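Local atomic coordinates of agmatine ureohydrolase (Thermoplasma volcanium GSS1, PDB entry 3PZL), a protein that probably hydrolyses agmatine to putrescine and urea, as a member of the arginase family that binds two manganese ions per subunit. Residues 165-170 with 174-179; 268-273 with 284-289. All coordinates share one frame; numbering follows the deposited sequence.

Interaction 1: residues 165-170 with 174-179; sequences RRALDL and GRITSI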
# COMPACT_ATOMS: atom_id res chain seq x y z
N ARG B 165 11.63 -15.95 29.92
CA ARG B 165 11.31 -16.58 31.18
C ARG B 165 11.52 -18.07 31.06
O ARG B 165 12.19 -18.67 31.89
CB ARG B 165 9.87 -16.31 31.54
CG ARG B 165 9.56 -16.64 32.98
CD ARG B 165 9.71 -15.42 33.85
NE ARG B 165 9.71 -15.81 35.26
CZ ARG B 165 9.37 -15.02 36.28
NH1 ARG B 165 8.98 -13.76 36.06
NH2 ARG B 165 9.43 -15.50 37.52
N ARG B 166 10.93 -18.65 30.03
CA ARG B 166 11.10 -20.07 29.75
C ARG B 166 12.57 -20.43 29.50
O ARG B 166 12.97 -21.58 29.72
CB ARG B 166 10.21 -20.47 28.56
CG ARG B 166 9.12 -21.52 28.84
CD ARG B 166 8.49 -21.45 30.23
NE ARG B 166 7.47 -20.42 30.29
CZ ARG B 166 7.32 -19.58 31.31
NH1 ARG B 166 8.13 -19.63 32.37
NH2 ARG B 166 6.35 -18.67 31.25
N ALA B 167 13.36 -19.44 29.09
CA ALA B 167 14.80 -19.66 28.88
C ALA B 167 15.55 -19.79 30.20
O ALA B 167 16.37 -20.68 30.37
CB ALA B 167 15.38 -18.57 28.01
N LEU B 168 15.25 -18.89 31.13
CA LEU B 168 15.80 -18.94 32.48
C LEU B 168 15.44 -20.25 33.19
O LEU B 168 16.28 -20.85 33.85
CB LEU B 168 15.33 -17.72 33.29
CG LEU B 168 15.97 -17.43 34.65
CD1 LEU B 168 17.48 -17.47 34.55
CD2 LEU B 168 15.53 -16.09 35.18
N ASP B 169 14.19 -20.69 33.03
CA ASP B 169 13.75 -21.96 33.61
C ASP B 169 14.66 -23.09 33.16
O ASP B 169 14.92 -24.02 33.92
CB ASP B 169 12.30 -22.29 33.23
CG ASP B 169 11.26 -21.46 34.00
OD1 ASP B 169 11.61 -20.69 34.93
OD2 ASP B 169 10.07 -21.57 33.65
N LEU B 170 15.15 -22.99 31.92
CA LEU B 170 15.98 -24.06 31.34
C LEU B 170 17.46 -23.94 31.67
O LEU B 170 18.12 -24.95 31.91
CB LEU B 170 15.79 -24.14 29.83
CG LEU B 170 14.48 -24.80 29.40
CD1 LEU B 170 14.02 -24.35 28.02
CD2 LEU B 170 14.61 -26.31 29.47
N GLY B 174 23.05 -16.48 35.04
CA GLY B 174 24.32 -16.19 34.38
C GLY B 174 24.50 -16.76 32.99
O GLY B 174 25.55 -16.63 32.37
N ARG B 175 23.45 -17.38 32.47
CA ARG B 175 23.55 -18.03 31.19
C ARG B 175 22.96 -17.23 30.01
O ARG B 175 23.19 -17.58 28.86
CB ARG B 175 22.94 -19.42 31.31
CG ARG B 175 23.91 -20.45 31.87
CD ARG B 175 24.36 -21.41 30.79
NE ARG B 175 23.74 -22.73 30.99
CZ ARG B 175 23.40 -23.60 30.03
NH1 ARG B 175 23.59 -23.33 28.74
NH2 ARG B 175 22.84 -24.76 30.37
N ILE B 176 22.25 -16.14 30.31
CA ILE B 176 21.40 -15.43 29.34
C ILE B 176 21.63 -13.92 29.38
O ILE B 176 21.63 -13.31 30.44
CB ILE B 176 19.88 -15.72 29.61
CG1 ILE B 176 19.55 -17.22 29.49
CG2 ILE B 176 18.96 -14.90 28.68
CD1 ILE B 176 18.26 -17.64 30.15
N THR B 177 21.78 -13.32 28.21
CA THR B 177 21.89 -11.89 28.02
C THR B 177 20.90 -11.47 26.94
O THR B 177 20.72 -12.18 25.96
CB THR B 177 23.25 -11.57 27.44
OG1 THR B 177 24.22 -12.43 28.06
CG2 THR B 177 23.61 -10.09 27.62
N SER B 178 20.28 -10.31 27.09
CA SER B 178 19.38 -9.80 26.05
C SER B 178 19.61 -8.31 25.82
O SER B 178 19.50 -7.52 26.75
CB SER B 178 17.94 -10.06 26.44
OG SER B 178 17.07 -9.86 25.35
N ILE B 179 19.94 -7.93 24.60
CA ILE B 179 20.38 -6.58 24.29
C ILE B 179 19.41 -5.77 23.44
O ILE B 179 18.82 -6.27 22.46
CB ILE B 179 21.72 -6.61 23.55
CG1 ILE B 179 22.77 -7.32 24.40
CG2 ILE B 179 22.19 -5.19 23.23
CD1 ILE B 179 24.16 -7.25 23.80
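Ile176, the first residue of strand 176-180, reaches helix 163-171 with a single methyl group, which lands beside Ala167 and Leu168. The apolar part of the contact is small. Ile176 CD1 lies 3.7 Å from Ala167 CB. The same methyl also rests on the helix backbone, with Ile176 CD1 3.4 Å from Leu168 N. The torsions explain this reach: CG1 stands anti to the carbonyl carbon (chi1 -61°) and the chain then runs on extended (chi2 161°), carrying CD1 outward from the strand. Alanine suits the helix here because its short side chain lets the isoleucine methyl come down onto the peptide between Ala167 and Leu168.

No hydrogen bond or salt bridge crosses between the two segments. Within the helix, Arg166 NH1 forms a salt bridge with Asp169 OD2 at 3.0 Å, three residues further on; the carboxylate oxygen lies close to the guanidinium plane, whereas the nitrogen approaches from above the carboxylate plane. Arg166 NE is held by Lys157 O.

The contact joins the helix and second strand of the beta-alpha-beta unit formed by strand 138-143, helix 163-171 and strand 176-180; Ala167 also touches Leu140 of its first strand. Helix and strand thus meet by van der Waals contact of one buried methyl with the Ala167 methyl and the helix backbone, while the charged groups of Arg166 and Asp169 pair on another side of the helix.

Interaction 2: residues 268-273 with 284-289; sequences FDIVEF and MLAAKL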
# COMPACT_ATOMS: atom_id res chain seq x y z
N PHE B 268 21.74 -20.22 15.32
CA PHE B 268 21.31 -18.87 15.04
C PHE B 268 19.84 -18.81 14.62
O PHE B 268 19.33 -19.73 13.99
CB PHE B 268 22.21 -18.32 13.94
CG PHE B 268 21.99 -16.86 13.62
CD1 PHE B 268 21.75 -15.96 14.63
CD2 PHE B 268 22.08 -16.39 12.31
CE1 PHE B 268 21.57 -14.60 14.35
CE2 PHE B 268 21.90 -15.03 12.01
CZ PHE B 268 21.65 -14.13 13.03
N ASP B 269 19.16 -17.71 14.94
CA ASP B 269 17.81 -17.49 14.43
C ASP B 269 17.41 -16.04 14.25
O ASP B 269 18.04 -15.14 14.83
CB ASP B 269 16.77 -18.26 15.23
CG ASP B 269 16.50 -17.68 16.60
OD1 ASP B 269 16.57 -16.46 16.80
OD2 ASP B 269 16.20 -18.48 17.49
N ILE B 270 16.38 -15.82 13.43
CA ILE B 270 15.86 -14.48 13.11
C ILE B 270 14.35 -14.56 13.16
O ILE B 270 13.77 -15.44 12.54
CB ILE B 270 16.34 -13.97 11.71
CG1 ILE B 270 17.87 -14.10 11.58
CG2 ILE B 270 15.91 -12.51 11.47
CD1 ILE B 270 18.41 -13.99 10.17
N VAL B 271 13.71 -13.66 13.90
CA VAL B 271 12.29 -13.80 14.20
C VAL B 271 11.56 -12.48 14.40
O VAL B 271 12.15 -11.45 14.64
CB VAL B 271 12.06 -14.67 15.46
CG1 VAL B 271 12.67 -16.04 15.30
CG2 VAL B 271 12.61 -13.96 16.73
N GLU B 272 10.24 -12.55 14.34
CA GLU B 272 9.35 -11.45 14.75
C GLU B 272 9.33 -10.26 13.82
O GLU B 272 9.13 -9.12 14.29
CB GLU B 272 9.62 -10.97 16.19
CG GLU B 272 9.34 -11.98 17.27
CD GLU B 272 7.85 -12.17 17.51
OE1 GLU B 272 7.09 -11.25 17.15
OE2 GLU B 272 7.43 -13.24 18.06
N PHE B 273 9.52 -10.49 12.52
CA PHE B 273 9.13 -9.46 11.54
C PHE B 273 8.08 -9.98 10.56
O PHE B 273 7.93 -11.18 10.42
CB PHE B 273 10.34 -8.81 10.83
CG PHE B 273 10.77 -9.51 9.59
CD1 PHE B 273 11.64 -10.59 9.65
CD2 PHE B 273 10.33 -9.05 8.34
CE1 PHE B 273 12.04 -11.24 8.49
CE2 PHE B 273 10.71 -9.66 7.18
CZ PHE B 273 11.57 -10.77 7.25
N MSE B 284 15.10 -7.85 3.67
CA MSE B 284 16.38 -7.68 3.03
C MSE B 284 17.46 -7.54 4.10
O MSE B 284 18.56 -8.07 3.98
CB MSE B 284 16.37 -6.46 2.15
CG MSE B 284 17.59 -6.35 1.27
SE MSE B 284 17.64 -7.85 -0.04
CE MSE B 284 19.16 -7.24 -1.09
N LEU B 285 17.17 -6.80 5.16
CA LEU B 285 18.08 -6.74 6.28
C LEU B 285 18.17 -8.13 6.90
O LEU B 285 19.27 -8.61 7.23
CB LEU B 285 17.61 -5.73 7.31
CG LEU B 285 18.38 -5.69 8.63
CD1 LEU B 285 19.83 -5.40 8.40
CD2 LEU B 285 17.81 -4.62 9.43
N ALA B 286 17.02 -8.80 7.07
CA ALA B 286 17.07 -10.16 7.63
C ALA B 286 17.97 -11.12 6.82
O ALA B 286 18.72 -11.90 7.40
CB ALA B 286 15.70 -10.72 7.78
N ALA B 287 17.93 -11.03 5.49
CA ALA B 287 18.75 -11.88 4.65
C ALA B 287 20.20 -11.47 4.73
O ALA B 287 21.10 -12.34 4.70
CB ALA B 287 18.32 -11.81 3.27
N LYS B 288 20.46 -10.18 4.81
CA LYS B 288 21.83 -9.71 4.95
C LYS B 288 22.46 -10.17 6.28
O LYS B 288 23.57 -10.68 6.33
CB LYS B 288 21.85 -8.18 4.83
CG LYS B 288 23.17 -7.60 4.61
CD LYS B 288 23.79 -8.18 3.35
CE LYS B 288 25.29 -8.15 3.45
NZ LYS B 288 25.89 -8.34 2.09
N LEU B 289 21.72 -10.03 7.36
CA LEU B 289 22.14 -10.54 8.67
C LEU B 289 22.48 -12.03 8.66
O LEU B 289 23.34 -12.48 9.41
CB LEU B 289 21.05 -10.26 9.71
CG LEU B 289 20.98 -8.82 10.20
CD1 LEU B 289 19.78 -8.70 11.13
CD2 LEU B 289 22.28 -8.35 10.89
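Ala286 is met by two side chains, one from the end of strand 265-271 and one from the loop that follows it. Its CB lies 4.1 Å from Ile270 CG2 and 3.8 Å from Phe273 CE1, and its small size lets the helix come near the sheet: the CA atoms of Ile270 and Ala286 are 7.1 Å apart. Ile270 uses both branches. CG2, anti to the backbone N, faces the alanine methyl, while CG1, anti to the carbonyl carbon (chi1 -51°), leads on to CD1, which comes within 3.5 Å of Ala286 O. Isoleucine suits the place, its short branch meeting the alanine methyl and its longer one the backbone oxygen.

The two phenylalanines differ in conformation. Phe268 has its CG anti to the backbone N (chi1 -174°), and its ring atom CE2 approaches Leu289 O obliquely at 3.9 Å. In Phe273 the ring stands between the backbone N and the carbonyl carbon (chi1 89°), and it meets the Ala286 methyl at a slant. Both are buried, and their broad apolar rings suit the interface between sheet and helices. Between them, Glu272 has a left-handed backbone conformation that turns the chain as the strand ends.

Around this core, Phe268 stacks on Phe293 further along helix 281-303 and, with Leu289, touches Ile258 of helix 251-261. Phe273 and Ala286 both pack on Ile61 of helix 57-65. The strand itself runs between strands 116-121 and 223-229, within the parallel sheet of the arginase fold.

Both interactions pack a helix against the same parallel sheet, on strands 176-180 and 265-271, which are separated in it by strands 223-229 and 138-143. Their centres are 21 Å apart and their nearest atoms about 11 Å apart, so they do not touch. Each nevertheless lies near the dimanganese centre: the side chain of Ala167 is about 11 Å from a manganese ion, and that of Phe273 about 10 Å. His124, a manganese ligand, lies about 8 Å from Ala167, side chain to side chain, and its backbone N is hydrogen-bonded to Glu272 OE2. Glu272, in the loop of interaction 2, thus probably helps to hold this ligand's backbone in place, whereas no touching residue of interaction 1 is a metal ligand.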